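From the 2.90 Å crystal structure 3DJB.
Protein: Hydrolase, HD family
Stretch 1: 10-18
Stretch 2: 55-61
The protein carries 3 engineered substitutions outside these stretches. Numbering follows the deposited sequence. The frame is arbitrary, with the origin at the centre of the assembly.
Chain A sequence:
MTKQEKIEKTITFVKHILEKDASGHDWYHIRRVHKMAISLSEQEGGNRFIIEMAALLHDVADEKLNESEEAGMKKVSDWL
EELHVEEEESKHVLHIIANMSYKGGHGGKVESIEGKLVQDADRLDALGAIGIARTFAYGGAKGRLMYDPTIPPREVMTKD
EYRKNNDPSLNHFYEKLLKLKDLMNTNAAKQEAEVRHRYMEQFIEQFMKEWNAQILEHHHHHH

Stretch 1 (10-18) TITFVKHIL
Stretch 2 55-61: ALLHDVA

Segments distant in sequence often pack mainly through apolar side chains, and this pair is a compact example. The first stretch is helical from Thr 10 onward, continuing a helix that begins earlier in the chain, with phi/psi averaging about -70/-35. Its ladder includes Val 14 N to Thr 10 O at 3.0 Å and Ile 17 N to Phe 13 O at 3.3 Å. The second stretch is less regular: Leu 57 departs to -128/4 before a weakly bonded helix at about 58-61, where a weak bond joins Val 60 N to Leu 57 O at 3.1 Å. The chains advance in the same sense, with CA of Ile 11 lying 7.3 Å from CA of Leu 56 and CA of Val 14 lying 7.0 Å from CA of Val 60.

No hydrogen bond crosses this interface, so close fit of hydrocarbon surfaces is what joins the stretches, burying 346 Å² in total. Val 14 (chi1 t) points toward the partner: its CG2 lies 3.4 Å from Leu 57 CD2 and 3.8 Å from Val 60 CG2. Val 14 CG2 also lies 3.2 Å from Leu 56 O, a backbone carbonyl. Leu 57 starts sideways, but its m,t rotamer (-65°, 168°) brings its end nearer. Leu 57 CD2 lies at the edge of the Phe 13 ring, 3.7 Å from Phe 13 CD1; Phe 13 has chi1 t and chi2 -108°.

Leu 56, with off-well chi angles of -104° and 121°, places CD2 3.6 Å from both Thr 10 CG2 and Ile 11 CG1. Thr 10 (chi1 -148°, off-well) turns its methyl to Leu 56; its OG1, hydrogen-bonded elsewhere in the structure, lies 4.1 Å from Leu 57 CD1. Ile 11 (m,t) points away at CB yet still makes contact. One turn beyond Val 14, Ile 17 (t,p) extends the packing more loosely, its CG2 4.3 Å from CG2 of Val 60 (chi1 t).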

# COMPACT_ATOMS: atom_id res chain seq x y z
N THR A 10 31.25 10.00 5.99
CA THR A 10 30.83 8.60 5.99
C THR A 10 29.47 8.55 5.23
O THR A 10 29.19 7.58 4.52
CB THR A 10 30.73 8.09 7.48
OG1 THR A 10 31.06 6.69 7.54
CG2 THR A 10 29.34 8.31 8.03
N ILE A 11 28.67 9.62 5.35
CA ILE A 11 27.38 9.75 4.66
C ILE A 11 27.66 9.76 3.18
O ILE A 11 26.79 9.48 2.35
CB ILE A 11 26.67 11.08 4.99
CG1 ILE A 11 26.17 11.06 6.43
CG2 ILE A 11 25.50 11.34 4.02
CD1 ILE A 11 25.49 12.34 6.85
N THR A 12 28.88 10.12 2.84
CA THR A 12 29.26 10.15 1.46
C THR A 12 29.79 8.78 1.12
O THR A 12 29.58 8.29 0.01
CB THR A 12 30.34 11.22 1.22
OG1 THR A 12 29.81 12.51 1.57
CG2 THR A 12 30.76 11.22 -0.25
N PHE A 13 30.43 8.13 2.08
CA PHE A 13 30.98 6.79 1.85
C PHE A 13 29.91 5.77 1.46
O PHE A 13 30.12 4.95 0.56
CB PHE A 13 31.72 6.30 3.10
CG PHE A 13 32.25 4.90 2.99
CD1 PHE A 13 31.66 3.86 3.70
CD2 PHE A 13 33.36 4.62 2.19
CE1 PHE A 13 32.16 2.56 3.63
CE2 PHE A 13 33.87 3.32 2.10
CZ PHE A 13 33.26 2.29 2.83
N VAL A 14 28.76 5.83 2.13
CA VAL A 14 27.67 4.92 1.84
C VAL A 14 26.94 5.40 0.59
O VAL A 14 26.65 4.62 -0.30
CB VAL A 14 26.70 4.85 3.02
CG1 VAL A 14 25.54 3.94 2.69
CG2 VAL A 14 27.43 4.35 4.24
N LYS A 15 26.68 6.70 0.52
CA LYS A 15 25.99 7.27 -0.63
C LYS A 15 26.65 6.89 -1.95
O LYS A 15 25.98 6.75 -2.98
CB LYS A 15 25.91 8.79 -0.51
CG LYS A 15 24.75 9.28 0.34
CD LYS A 15 23.41 8.98 -0.33
CE LYS A 15 22.55 10.23 -0.41
NZ LYS A 15 21.32 10.07 -1.25
N HIS A 16 27.97 6.71 -1.91
CA HIS A 16 28.74 6.35 -3.10
C HIS A 16 28.72 4.86 -3.39
O HIS A 16 28.29 4.43 -4.47
CB HIS A 16 30.19 6.84 -2.95
CG HIS A 16 30.58 7.90 -3.93
ND1 HIS A 16 30.01 9.16 -3.94
CD2 HIS A 16 31.46 7.87 -4.96
CE1 HIS A 16 30.53 9.86 -4.93
NE2 HIS A 16 31.41 9.11 -5.57
N ILE A 17 29.20 4.06 -2.44
CA ILE A 17 29.26 2.62 -2.63
C ILE A 17 27.92 2.07 -3.14
O ILE A 17 27.88 1.03 -3.79
CB ILE A 17 29.64 1.90 -1.31
CG1 ILE A 17 30.00 0.45 -1.60
CG2 ILE A 17 28.49 1.97 -0.32
CD1 ILE A 17 31.19 0.30 -2.52
N LEU A 18 26.83 2.79 -2.85
CA LEU A 18 25.51 2.37 -3.29
C LEU A 18 25.33 2.66 -4.78
O LEU A 18 24.34 2.26 -5.39
CB LEU A 18 24.41 3.11 -2.50
CG LEU A 18 23.90 2.53 -1.17
CD1 LEU A 18 23.03 3.55 -0.46
CD2 LEU A 18 23.10 1.27 -1.44
N ALA A 55 24.46 2.84 12.69
CA ALA A 55 23.24 2.83 11.89
C ALA A 55 23.52 3.12 10.42
O ALA A 55 22.85 2.61 9.55
CB ALA A 55 22.27 3.85 12.42
N LEU A 56 24.54 3.94 10.18
CA LEU A 56 24.93 4.35 8.84
C LEU A 56 25.73 3.32 8.05
O LEU A 56 25.89 3.48 6.85
CB LEU A 56 25.76 5.62 8.93
CG LEU A 56 25.15 6.97 8.54
CD1 LEU A 56 25.19 7.94 9.72
CD2 LEU A 56 25.93 7.54 7.36
N LEU A 57 26.22 2.26 8.70
CA LEU A 57 27.02 1.27 7.98
C LEU A 57 26.57 -0.19 8.14
O LEU A 57 27.24 -1.10 7.62
CB LEU A 57 28.50 1.43 8.38
CG LEU A 57 29.24 2.74 8.01
CD1 LEU A 57 30.58 2.81 8.73
CD2 LEU A 57 29.45 2.81 6.50
N HIS A 58 25.46 -0.42 8.85
CA HIS A 58 24.93 -1.78 9.07
C HIS A 58 24.56 -2.43 7.75
O HIS A 58 24.63 -3.65 7.59
CB HIS A 58 23.69 -1.75 10.02
CG HIS A 58 22.45 -1.14 9.43
ND1 HIS A 58 22.42 0.13 8.88
CD2 HIS A 58 21.17 -1.60 9.36
CE1 HIS A 58 21.18 0.43 8.51
NE2 HIS A 58 20.41 -0.61 8.79
N ASP A 59 24.17 -1.59 6.81
CA ASP A 59 23.77 -2.04 5.50
C ASP A 59 24.92 -2.30 4.55
O ASP A 59 24.79 -3.10 3.63
CB ASP A 59 22.81 -1.01 4.90
CG ASP A 59 21.36 -1.34 5.18
OD1 ASP A 59 21.04 -1.77 6.30
OD2 ASP A 59 20.53 -1.17 4.26
N VAL A 60 26.05 -1.64 4.76
CA VAL A 60 27.19 -1.81 3.88
C VAL A 60 27.91 -3.14 4.07
O VAL A 60 28.70 -3.56 3.22
CB VAL A 60 28.17 -0.65 4.06
CG1 VAL A 60 29.40 -0.84 3.19
CG2 VAL A 60 27.47 0.63 3.67
N ALA A 61 27.61 -3.82 5.17
CA ALA A 61 28.23 -5.11 5.41
C ALA A 61 27.25 -6.22 5.02
O ALA A 61 27.65 -7.32 4.66
CB ALA A 61 28.63 -5.23 6.87